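Local coordinates for protein Dok-7 (Mus musculus, PDB 3ML4) that acts as a cytoplasmic adaptor that activates the receptor tyrosine kinase MuSK by dimerization, binds phosphoinositides through its PH domain and is essential for neuromuscular synapse formation, at residues D201-V204 against S208-K211; H116-T121 against G193-F198; C67-A72 against Y110-V115; I85-A90 against I141-R146; L28-P33 against C102-R107. All blocks are in the same frame, centred on the assembly; numbering follows the deposited sequence.

Contact 1 of 5, residues D201-V204 against S208-K211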
# COMPACT_ATOMS: atom_id res chain seq x y z
N ASP B 201 15.16 -9.10 9.48
CA ASP B 201 15.04 -10.48 8.99
C ASP B 201 13.64 -10.81 8.50
O ASP B 201 13.46 -11.50 7.49
CB ASP B 201 15.45 -11.47 10.08
CG ASP B 201 16.94 -11.46 10.37
OD1 ASP B 201 17.73 -10.97 9.53
OD2 ASP B 201 17.32 -11.94 11.45
N CYS B 202 12.65 -10.33 9.25
CA CYS B 202 11.26 -10.61 8.94
C CYS B 202 10.81 -9.87 7.68
O CYS B 202 10.30 -10.50 6.76
CB CYS B 202 10.37 -10.25 10.13
SG CYS B 202 10.48 -11.43 11.49
N ILE B 203 11.03 -8.55 7.64
CA ILE B 203 10.53 -7.73 6.53
C ILE B 203 11.10 -8.16 5.16
O ILE B 203 10.35 -8.35 4.20
CB ILE B 203 10.71 -6.19 6.78
CG1 ILE B 203 9.52 -5.60 7.56
CG2 ILE B 203 10.76 -5.41 5.47
CD1 ILE B 203 9.35 -6.08 8.98
N VAL B 204 12.42 -8.33 5.10
CA VAL B 204 13.08 -8.69 3.83
C VAL B 204 12.66 -10.07 3.31
O VAL B 204 12.88 -10.40 2.15
CB VAL B 204 14.64 -8.57 3.91
CG1 VAL B 204 15.05 -7.16 4.33
CG2 VAL B 204 15.24 -9.63 4.84
N SER B 208 5.66 -10.12 8.52
CA SER B 208 5.46 -9.14 9.56
C SER B 208 5.63 -9.89 10.87
O SER B 208 5.00 -10.93 11.04
CB SER B 208 4.06 -8.54 9.47
OG SER B 208 3.59 -8.11 10.74
N PRO B 209 6.47 -9.38 11.79
CA PRO B 209 6.72 -10.13 13.02
C PRO B 209 5.42 -10.43 13.75
O PRO B 209 5.29 -11.46 14.39
CB PRO B 209 7.58 -9.17 13.84
CG PRO B 209 8.27 -8.32 12.82
CD PRO B 209 7.23 -8.12 11.76
N THR B 210 4.47 -9.52 13.60
CA THR B 210 3.21 -9.60 14.32
C THR B 210 2.11 -10.26 13.48
O THR B 210 1.36 -11.09 13.99
CB THR B 210 2.82 -8.19 14.87
OG1 THR B 210 1.99 -8.32 16.02
CG2 THR B 210 2.14 -7.32 13.83
N LYS B 211 2.04 -9.93 12.19
CA LYS B 211 0.94 -10.40 11.33
C LYS B 211 1.24 -11.64 10.48
O LYS B 211 0.35 -12.19 9.84
CB LYS B 211 0.44 -9.26 10.43
CG LYS B 211 -0.24 -8.13 11.17
CD LYS B 211 -0.95 -7.18 10.23
CE LYS B 211 -0.12 -5.96 9.94
NZ LYS B 211 -0.12 -4.99 11.07

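Contact 2 of 5, residues H116-T121 against G193-F198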
# COMPACT_ATOMS: atom_id res chain seq x y z
N HIS B 116 8.14 1.31 12.79
CA HIS B 116 8.82 1.11 14.06
C HIS B 116 9.89 2.17 14.23
O HIS B 116 10.41 2.71 13.25
CB HIS B 116 9.49 -0.27 14.07
CG HIS B 116 8.54 -1.41 13.85
ND1 HIS B 116 8.22 -2.31 14.85
CD2 HIS B 116 7.86 -1.81 12.75
CE1 HIS B 116 7.37 -3.21 14.37
NE2 HIS B 116 7.14 -2.92 13.10
N ARG B 117 10.24 2.47 15.48
CA ARG B 117 11.28 3.45 15.74
C ARG B 117 12.15 3.00 16.91
O ARG B 117 11.65 2.43 17.88
CB ARG B 117 10.68 4.83 15.99
CG ARG B 117 10.37 5.14 17.44
CD ARG B 117 9.63 6.43 17.61
NE ARG B 117 8.24 6.16 17.96
CZ ARG B 117 7.81 5.92 19.19
NH1 ARG B 117 8.67 5.93 20.21
NH2 ARG B 117 6.52 5.67 19.41
N PHE B 118 13.45 3.27 16.81
CA PHE B 118 14.40 2.93 17.87
C PHE B 118 15.32 4.11 18.13
O PHE B 118 15.96 4.62 17.20
CB PHE B 118 15.25 1.73 17.47
CG PHE B 118 14.45 0.52 17.05
CD1 PHE B 118 14.22 -0.52 17.95
CD2 PHE B 118 13.94 0.41 15.76
CE1 PHE B 118 13.50 -1.65 17.57
CE2 PHE B 118 13.21 -0.71 15.37
CZ PHE B 118 12.99 -1.74 16.28
N HIS B 119 15.38 4.56 19.39
CA HIS B 119 16.32 5.60 19.80
C HIS B 119 17.75 5.06 19.73
O HIS B 119 18.10 4.10 20.42
CB HIS B 119 16.01 6.08 21.22
CG HIS B 119 14.75 6.88 21.34
ND1 HIS B 119 13.77 6.61 22.28
CD2 HIS B 119 14.29 7.93 20.62
CE1 HIS B 119 12.78 7.47 22.14
NE2 HIS B 119 13.07 8.28 21.14
N VAL B 120 18.57 5.68 18.89
CA VAL B 120 19.95 5.26 18.66
C VAL B 120 20.96 6.42 18.74
O VAL B 120 20.58 7.60 18.74
CB VAL B 120 20.13 4.55 17.28
CG1 VAL B 120 19.17 3.35 17.14
CG2 VAL B 120 19.96 5.54 16.13
N THR B 121 22.24 6.07 18.82
CA THR B 121 23.33 7.02 18.73
C THR B 121 24.16 6.66 17.51
O THR B 121 24.70 5.56 17.42
CB THR B 121 24.23 6.96 19.98
OG1 THR B 121 23.42 6.92 21.16
CG2 THR B 121 25.18 8.16 20.02
N GLY B 193 19.43 -3.99 19.39
CA GLY B 193 19.99 -4.49 18.14
C GLY B 193 19.40 -5.81 17.70
O GLY B 193 19.16 -6.02 16.51
N GLU B 194 19.20 -6.70 18.67
CA GLU B 194 18.55 -7.99 18.44
C GLU B 194 17.12 -7.80 17.92
O GLU B 194 16.68 -8.51 17.01
CB GLU B 194 18.55 -8.84 19.72
CG GLU B 194 19.87 -9.57 20.00
CD GLU B 194 19.91 -10.21 21.39
OE1 GLU B 194 19.86 -11.46 21.49
OE2 GLU B 194 19.97 -9.46 22.40
N GLN B 195 16.40 -6.83 18.48
CA GLN B 195 15.07 -6.45 18.00
C GLN B 195 15.10 -5.83 16.62
O GLN B 195 14.19 -6.06 15.82
CB GLN B 195 14.39 -5.49 18.98
CG GLN B 195 13.60 -6.19 20.06
CD GLN B 195 13.34 -5.31 21.27
OE1 GLN B 195 13.21 -4.09 21.16
NE2 GLN B 195 13.27 -5.94 22.44
N MSE B 196 16.13 -5.05 16.33
CA MSE B 196 16.26 -4.41 15.02
C MSE B 196 16.57 -5.42 13.93
O MSE B 196 15.97 -5.38 12.85
CB MSE B 196 17.32 -3.31 15.05
CG MSE B 196 16.90 -2.08 15.83
SE MSE B 196 18.36 -0.82 16.17
CE MSE B 196 17.91 -0.43 18.01
N SER B 197 17.49 -6.34 14.22
CA SER B 197 17.93 -7.36 13.28
C SER B 197 16.81 -8.34 12.94
O SER B 197 16.65 -8.74 11.78
CB SER B 197 19.13 -8.11 13.86
OG SER B 197 19.83 -8.82 12.86
N PHE B 198 16.04 -8.72 13.96
CA PHE B 198 14.91 -9.62 13.78
C PHE B 198 13.80 -8.98 12.95
O PHE B 198 13.17 -9.63 12.11
CB PHE B 198 14.37 -10.08 15.12
CG PHE B 198 13.04 -10.76 15.04
CD1 PHE B 198 12.93 -12.06 14.54
CD2 PHE B 198 11.88 -10.10 15.45
CE1 PHE B 198 11.70 -12.68 14.46
CE2 PHE B 198 10.64 -10.71 15.38
CZ PHE B 198 10.55 -12.01 14.88

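Contact 3 of 5, residues C67-A72 against Y110-V115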
# COMPACT_ATOMS: atom_id res chain seq x y z
N CYS B 67 7.90 8.71 6.55
CA CYS B 67 9.08 7.92 6.95
C CYS B 67 8.97 7.29 8.33
O CYS B 67 9.72 6.35 8.64
CB CYS B 67 10.31 8.82 6.98
SG CYS B 67 10.67 9.61 5.46
N GLY B 68 8.09 7.83 9.17
CA GLY B 68 7.95 7.34 10.53
C GLY B 68 7.15 8.25 11.43
O GLY B 68 6.82 9.38 11.07
N LEU B 69 6.84 7.73 12.62
CA LEU B 69 6.16 8.48 13.66
C LEU B 69 6.99 8.54 14.93
O LEU B 69 7.75 7.62 15.23
CB LEU B 69 4.80 7.86 13.96
CG LEU B 69 3.65 8.38 13.10
CD1 LEU B 69 3.50 7.56 11.84
CD2 LEU B 69 2.38 8.34 13.91
N GLU B 70 6.84 9.63 15.67
CA GLU B 70 7.61 9.87 16.89
C GLU B 70 6.82 10.84 17.79
O GLU B 70 6.67 12.01 17.44
CB GLU B 70 9.00 10.41 16.52
CG GLU B 70 9.76 11.17 17.59
CD GLU B 70 10.71 10.31 18.38
OE1 GLU B 70 11.71 9.84 17.80
OE2 GLU B 70 10.48 10.12 19.59
N PRO B 71 6.28 10.34 18.92
CA PRO B 71 5.53 11.12 19.90
C PRO B 71 6.37 11.71 21.03
O PRO B 71 7.50 11.28 21.25
CB PRO B 71 4.58 10.08 20.49
CG PRO B 71 5.35 8.79 20.43
CD PRO B 71 6.32 8.91 19.28
N ALA B 72 5.81 12.70 21.72
CA ALA B 72 6.39 13.31 22.94
C ALA B 72 7.73 14.02 22.74
O ALA B 72 8.66 13.86 23.53
CB ALA B 72 6.45 12.30 24.10
N TYR B 110 -0.05 1.07 13.39
CA TYR B 110 -0.61 -0.18 12.92
C TYR B 110 -1.22 -0.03 11.53
O TYR B 110 -1.00 -0.87 10.66
CB TYR B 110 -1.67 -0.69 13.91
CG TYR B 110 -2.36 -1.95 13.46
CD1 TYR B 110 -1.81 -3.20 13.76
CD2 TYR B 110 -3.55 -1.91 12.74
CE1 TYR B 110 -2.44 -4.37 13.35
CE2 TYR B 110 -4.18 -3.06 12.32
CZ TYR B 110 -3.62 -4.29 12.63
OH TYR B 110 -4.25 -5.45 12.23
N ALA B 111 -1.97 1.05 11.34
CA ALA B 111 -2.66 1.31 10.08
C ALA B 111 -1.73 1.45 8.88
O ALA B 111 -2.08 1.04 7.77
CB ALA B 111 -3.53 2.53 10.21
N LEU B 112 -0.54 2.02 9.10
CA LEU B 112 0.40 2.27 8.00
C LEU B 112 1.20 1.03 7.56
O LEU B 112 1.87 1.05 6.53
CB LEU B 112 1.33 3.45 8.30
CG LEU B 112 0.67 4.83 8.35
CD1 LEU B 112 1.68 5.90 8.79
CD2 LEU B 112 0.00 5.22 7.02
N GLY B 113 1.11 -0.04 8.35
CA GLY B 113 1.75 -1.32 8.00
C GLY B 113 2.79 -1.73 9.02
O GLY B 113 2.45 -2.15 10.13
N GLU B 114 4.06 -1.62 8.64
CA GLU B 114 5.15 -1.88 9.57
C GLU B 114 5.98 -0.62 9.77
O GLU B 114 6.83 -0.28 8.94
CB GLU B 114 6.01 -3.06 9.10
CG GLU B 114 5.28 -4.41 9.09
CD GLU B 114 4.90 -4.92 10.48
OE1 GLU B 114 5.59 -4.58 11.48
OE2 GLU B 114 3.91 -5.67 10.58
N VAL B 115 5.69 0.08 10.86
CA VAL B 115 6.35 1.34 11.19
C VAL B 115 6.81 1.34 12.65
O VAL B 115 6.01 1.35 13.59
CB VAL B 115 5.51 2.61 10.78
CG1 VAL B 115 4.02 2.30 10.74
CG2 VAL B 115 5.81 3.83 11.66

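Contact 4 of 5, residues I85-A90 against I141-R146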
# COMPACT_ATOMS: atom_id res chain seq x y z
N ILE B 85 6.74 12.18 10.32
CA ILE B 85 7.99 12.46 9.63
C ILE B 85 7.88 12.06 8.17
O ILE B 85 7.49 10.94 7.84
CB ILE B 85 9.18 11.74 10.29
CG1 ILE B 85 9.23 12.04 11.79
CG2 ILE B 85 10.51 12.14 9.60
CD1 ILE B 85 9.93 11.00 12.60
N CYS B 86 8.23 13.00 7.29
CA CYS B 86 8.18 12.77 5.86
C CYS B 86 9.52 13.11 5.23
O CYS B 86 10.32 13.84 5.83
CB CYS B 86 7.08 13.62 5.23
SG CYS B 86 5.46 13.37 5.97
N LEU B 87 9.77 12.57 4.04
CA LEU B 87 11.00 12.89 3.30
C LEU B 87 11.15 14.40 3.12
O LEU B 87 12.25 14.94 3.29
CB LEU B 87 11.05 12.16 1.96
CG LEU B 87 11.19 10.64 2.04
CD1 LEU B 87 10.89 9.98 0.70
CD2 LEU B 87 12.57 10.24 2.56
N SER B 88 10.05 15.07 2.80
CA SER B 88 10.03 16.52 2.63
C SER B 88 9.98 17.27 3.96
O SER B 88 10.93 17.97 4.31
CB SER B 88 8.86 16.95 1.73
OG SER B 88 7.64 16.31 2.11
N GLN B 89 8.89 17.10 4.69
CA GLN B 89 8.63 17.90 5.90
C GLN B 89 8.13 17.05 7.06
O GLN B 89 7.70 15.91 6.87
CB GLN B 89 7.59 18.99 5.59
CG GLN B 89 6.12 18.53 5.58
CD GLN B 89 5.62 18.05 4.22
OE1 GLN B 89 4.74 17.19 4.13
NE2 GLN B 89 6.17 18.62 3.15
N ALA B 90 8.18 17.62 8.26
CA ALA B 90 7.55 17.02 9.43
C ALA B 90 6.25 17.75 9.73
O ALA B 90 6.20 18.98 9.65
CB ALA B 90 8.48 17.07 10.61
N ILE B 141 11.20 1.26 3.39
CA ILE B 141 12.25 2.27 3.56
C ILE B 141 12.81 2.40 4.99
O ILE B 141 12.09 2.26 5.98
CB ILE B 141 11.82 3.66 3.04
CG1 ILE B 141 10.48 4.09 3.64
CG2 ILE B 141 11.79 3.67 1.52
CD1 ILE B 141 10.11 5.56 3.40
N LEU B 142 14.11 2.65 5.06
CA LEU B 142 14.79 2.90 6.31
C LEU B 142 15.27 4.34 6.35
O LEU B 142 15.83 4.85 5.38
CB LEU B 142 15.98 1.95 6.49
CG LEU B 142 16.68 1.96 7.86
CD1 LEU B 142 15.83 1.26 8.92
CD2 LEU B 142 18.07 1.33 7.77
N VAL B 143 15.05 4.98 7.48
CA VAL B 143 15.34 6.39 7.64
C VAL B 143 15.99 6.64 9.00
O VAL B 143 15.66 5.99 9.99
CB VAL B 143 14.04 7.24 7.44
CG1 VAL B 143 13.97 8.45 8.35
CG2 VAL B 143 13.92 7.65 5.99
N LEU B 144 16.93 7.58 9.03
CA LEU B 144 17.42 8.13 10.28
C LEU B 144 16.90 9.55 10.44
O LEU B 144 16.86 10.30 9.47
CB LEU B 144 18.96 8.09 10.34
CG LEU B 144 19.56 6.87 11.04
CD1 LEU B 144 21.04 6.71 10.73
CD2 LEU B 144 19.34 6.93 12.55
N ALA B 145 16.49 9.91 11.65
CA ALA B 145 15.89 11.23 11.89
C ALA B 145 16.43 11.91 13.14
O ALA B 145 16.69 11.26 14.15
CB ALA B 145 14.37 11.12 11.94
N ARG B 146 16.57 13.23 13.05
CA ARG B 146 17.19 14.05 14.10
C ARG B 146 16.40 15.32 14.34
O ARG B 146 15.68 15.80 13.46
CB ARG B 146 18.58 14.49 13.66
CG ARG B 146 19.71 13.69 14.20
CD ARG B 146 21.02 14.34 13.80
NE ARG B 146 21.38 15.43 14.69
CZ ARG B 146 22.13 15.29 15.78
NH1 ARG B 146 22.61 14.10 16.12
NH2 ARG B 146 22.40 16.34 16.54

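Contact 5 of 5, residues L28-P33 against C102-R107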
# COMPACT_ATOMS: atom_id res chain seq x y z
N LEU B 28 -9.56 17.41 13.68
CA LEU B 28 -8.74 16.79 12.65
C LEU B 28 -9.18 15.36 12.36
O LEU B 28 -9.37 14.57 13.28
CB LEU B 28 -7.26 16.81 13.04
CG LEU B 28 -6.22 16.26 12.04
CD1 LEU B 28 -6.06 17.18 10.83
CD2 LEU B 28 -4.89 16.07 12.73
N VAL B 29 -9.33 15.06 11.08
CA VAL B 29 -9.65 13.72 10.62
C VAL B 29 -8.46 13.14 9.84
O VAL B 29 -8.01 13.73 8.85
CB VAL B 29 -10.94 13.71 9.74
CG1 VAL B 29 -11.07 12.41 8.94
CG2 VAL B 29 -12.17 13.92 10.60
N LEU B 30 -7.96 12.00 10.30
CA LEU B 30 -6.92 11.28 9.57
C LEU B 30 -7.46 9.97 9.03
O LEU B 30 -8.08 9.20 9.76
CB LEU B 30 -5.70 11.01 10.45
CG LEU B 30 -4.77 12.20 10.70
CD1 LEU B 30 -3.64 11.79 11.64
CD2 LEU B 30 -4.21 12.79 9.40
N ARG B 31 -7.23 9.75 7.74
CA ARG B 31 -7.60 8.49 7.09
C ARG B 31 -6.67 8.16 5.93
O ARG B 31 -6.09 9.05 5.31
CB ARG B 31 -9.07 8.49 6.64
CG ARG B 31 -9.42 9.30 5.39
CD ARG B 31 -10.87 9.03 5.05
NE ARG B 31 -11.35 9.56 3.77
CZ ARG B 31 -11.23 8.94 2.60
NH1 ARG B 31 -10.59 7.78 2.52
NH2 ARG B 31 -11.73 9.49 1.50
N LYS B 32 -6.53 6.87 5.66
CA LYS B 32 -5.80 6.38 4.49
C LYS B 32 -6.63 6.67 3.23
O LYS B 32 -7.81 6.32 3.19
CB LYS B 32 -5.53 4.88 4.61
CG LYS B 32 -4.50 4.52 5.69
CD LYS B 32 -4.60 3.06 6.11
CE LYS B 32 -3.72 2.14 5.26
NZ LYS B 32 -4.31 1.82 3.93
N PRO B 33 -6.02 7.33 2.22
CA PRO B 33 -6.68 7.67 0.95
C PRO B 33 -7.16 6.44 0.19
O PRO B 33 -8.14 6.52 -0.56
CB PRO B 33 -5.58 8.37 0.15
CG PRO B 33 -4.60 8.84 1.16
CD PRO B 33 -4.63 7.80 2.25
N CYS B 102 -0.63 9.00 22.61
CA CYS B 102 -0.23 7.59 22.50
C CYS B 102 -1.24 6.79 21.71
O CYS B 102 -0.86 5.94 20.90
CB CYS B 102 -0.05 6.97 23.88
SG CYS B 102 1.25 7.73 24.85
N ALA B 103 -2.52 7.05 21.95
CA ALA B 103 -3.60 6.42 21.20
C ALA B 103 -3.44 6.69 19.71
O ALA B 103 -3.49 5.77 18.90
CB ALA B 103 -4.96 6.92 21.70
N TRP B 104 -3.20 7.96 19.36
CA TRP B 104 -2.96 8.34 17.97
C TRP B 104 -1.71 7.67 17.38
O TRP B 104 -1.76 7.13 16.27
CB TRP B 104 -2.90 9.87 17.83
CG TRP B 104 -4.26 10.52 17.73
CD1 TRP B 104 -5.31 10.37 18.58
CD2 TRP B 104 -4.70 11.42 16.70
NE1 TRP B 104 -6.38 11.11 18.16
CE2 TRP B 104 -6.04 11.78 17.01
CE3 TRP B 104 -4.11 11.97 15.56
CZ2 TRP B 104 -6.79 12.65 16.21
CZ3 TRP B 104 -4.86 12.85 14.77
CH2 TRP B 104 -6.18 13.17 15.10
N ASP B 105 -0.61 7.69 18.13
CA ASP B 105 0.63 7.04 17.70
C ASP B 105 0.44 5.54 17.45
O ASP B 105 0.90 5.02 16.43
CB ASP B 105 1.75 7.26 18.72
CG ASP B 105 3.05 6.61 18.30
OD1 ASP B 105 3.83 7.26 17.58
OD2 ASP B 105 3.29 5.45 18.67
N THR B 106 -0.22 4.85 18.38
CA THR B 106 -0.45 3.41 18.28
C THR B 106 -1.39 3.06 17.12
O THR B 106 -1.14 2.10 16.39
CB THR B 106 -1.01 2.84 19.61
OG1 THR B 106 -0.23 3.31 20.71
CG2 THR B 106 -1.00 1.31 19.60
N ARG B 107 -2.46 3.84 16.96
CA ARG B 107 -3.45 3.59 15.90
C ARG B 107 -2.86 3.85 14.51
O ARG B 107 -2.99 3.02 13.62
CB ARG B 107 -4.73 4.42 16.15
CG ARG B 107 -5.94 4.10 15.25
CD ARG B 107 -6.62 2.77 15.58
NE ARG B 107 -6.11 1.71 14.72
CZ ARG B 107 -6.70 1.29 13.60
NH1 ARG B 107 -7.85 1.83 13.20
NH2 ARG B 107 -6.15 0.32 12.88

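Contact 1 of 5, residues D201-V204 against S208-K211
Cys202 and Ile203, near the C-terminal end of helix 193-203, are brought back against Pro209 by a short reversal of the chain, with the CA atoms of Cys202 and Ser208 6.0 Å apart. The proline ring does the touching on its side. Its CG lies 3.9 Å from Cys202 CB and is also close to the sulfur: chi1 of Cys202 (-74°) sets SG anti to the carbonyl carbon, on the side where it also meets Pro209 CG. The neighbouring ring atom, Pro209 CD, is met by Ile203 CD1 at 4.0 Å, the two side chains lying aslant to each other. An alanine in place of Pro209 would lack both ring carbons, which would probably leave the sulfur side of Cys202 and the end of Ile203 without the proline's part of their cover. The turn beyond the proline is held by Ser208. Its OG accepts from Lys211 N at 2.8 Å with an N-H...O angle of 161°, an ST motif, and takes a weaker bond from Thr210 N. The same hydroxyl is hydrogen-bonded to Glu114, tying the loop to the start of the PTB domain. On the helix, Asp201 bonds both Tyr164 and a polar side chain of the bound MuSK peptide. As a worked example of helix-to-loop closure, the contact divides its chemistry cleanly: polar bonds hold the turn, while its join to the helix is apolar and rests on shape, without a hydrogen bond to fix its direction.

Contact 2 of 5, residues H116-T121 against G193-F198
Met196, present as selenomethionine, sets its CG almost exactly over the middle of the Phe118 ring, 3.6 Å from the ring centroid and only 5° off the ring normal, a CH-pi contact of unusually central placement. SE lies obliquely to the ring, 4.7 Å from the Phe118 centroid, a Met-aromatic contact; the turn at chi3 (-138°) then brings CE to the base of the phenylalanine, 3.5 Å from Phe118 CB. The same CE also meets Val120 CG1 at 4.1 Å. The two long side chains of Phe118 and Met196 thus slide past one another in opposite senses. Helix 193-203 here packs on strand 115-122 of the seven-stranded antiparallel sheet, as the C-terminal helix does in PTB domains of the PH superfold; the short segments run at 144° to each other, their axes 10.3 Å apart. A leucine in place of Phe118 would lose the flat ring face, and the selenomethionine arm would probably be left freer to turn. Gln195 CB approaches Phe118 CE1 obliquely. Further along the helix Leu199 touches both Phe118 and His116, while Ser190 packs on Val120 and on Met196.

Contact 3 of 5, residues C67-A72 against Y110-V115
Gly68 and Val115 bring their backbones together, CA to CA 6.2 Å, where strand 59-71 passes the chain leaving helix 98-112. The strand is distorted at this point: Cys67 and Gly68 both face Ile85 on the neighbouring strand, a classic beta bulge. The other segment turns out of its helix at Gly113, whose positive phi (119°) and accompanying psi would press a CB against the carbonyl oxygen of the preceding residue. Val115 packs beside the bulge through CG2, which stands 4.3 Å from Gly68 CA, an approach made over a residue that has no side chain, and 4.1 Å from Leu69 N. Leu69 completes the contact. It is directed at the helix end and crosses Leu112 at about a right angle, the two meeting methyl to methyl, CD1 of Leu69 to CD1 of Leu112, at 3.9 Å. Leu112 reaches out with its CG anti to the carbonyl carbon (chi1 -68°), which carries the branch toward the strand. In terms of the fold, this is where the C-terminal helix of the PH domain ends and the chain passes without a long linker into the first strand of the PTB domain. The buried turn has polar support from the PTB side: Asn139 bonds Leu112 O through its ND2 and Glu114 N through its OD1, and Glu114 spreads its carboxylate between His116 and Ser208. On the strand, Leu69 O takes weak hydrogen bonds from Arg109 and Arg117, whereas the Leu69 side chain also packs on Ile108 within the helix and on Leu82 of the adjacent strand.

Contact 4 of 5, residues I85-A90 against I141-R146
No ring or amide carries this contact; methyl groups do the touching where Ile85 meets Ala145 and Leu87 meets Val143. Ile85 points at the opposing strand and is nearly extended past CG1 (chi2 155°), which brings its terminal CD1 to 4.5 Å from Ala145 CB. Leu87 starts aslant from its backbone, yet its branch swings nearer, and CD2 comes to 4.5 Å from Val143 CG2. The two pairs follow the alternation of a beta strand: Val143 and Ala145 direct their side chains to this side of strand 141-146 and carry the contact, while Leu142 and Leu144 pack elsewhere, on Leu135 of the adjacent strand. The CA atoms remain well apart, 8.3 Å for Ile85 and Ala145, so side chains and not backbone bonds bridge the gap. Strand 81-86 and the turn after it belong to the PH domain, strand 141-146 to the PTB domain, and the contact is therefore a seam between domains. His136 packs on both Ile85 and Ala145, and Gln155 on both Leu87 and Val143, so the strands on both sides of 141-146 add to the seam. With approaches of 4.5 Å and an exposed Leu87, the seam is light and apolar, and probably adds little to fixing the angle between the domains by itself.

Contact 5 of 5, residues L28-P33 against C102-R107
Trp104 reaches across to Leu28 and Leu30 with the far rim of its indole. From CB, the torsion that sets CG anti to the carbonyl carbon (chi1 -83°) sends the ring system off helix 98-112 toward strand 24-31, and contact begins on the six-membered ring. CE3 is the first atom to be met, by Leu30 CD1 at 4.0 Å. The next, CZ3, is shared: Leu30 CD1 comes obliquely to within 3.5 Å of it, and Leu28 CD2 reaches it at the edge, near the ring plane, at 3.8 Å. CH2, at the tip, finds the same Leu28 CD2 at 4.0 Å and lies near the backbone oxygen of that residue. Leu28 and Leu30, at alternate positions of one strand, thus meet the same corner of the indole. Within the helix, Cys102 O accepts from both Thr106 N and Thr106 OG1, which come from opposite faces of the carbonyl plane. Around the indole, Phe95 packs edge-to-face and Val11 and Val15 add aliphatic cover from strand 11-17, so the C-terminal helix closes over the PH sheet where strands 11-17 and 24-31 run side by side.

Overall arrangement
The five contacts run from the PH into the PTB domain. Contacts 3 and 5 share helix 98-112, lie about 10 Å apart between centres and both reach the six-stranded PH sheet; contact 4, about 11 Å from contact 3, packs side chains of that sheet's 81-86 end against the PTB sheet. Contacts 3, 4 and 5 interleave in sequence. Contact 2 follows contact 3 and alternates with contact 4, and contact 1 closes the series on helix 193-203, which contact 2 shares. Contacts 2 and 5 lie about 23 Å apart on opposite sides of the centre. The domains are packed together at contact 4 and joined directly after helix 98-112, consistent with their acting as one unit.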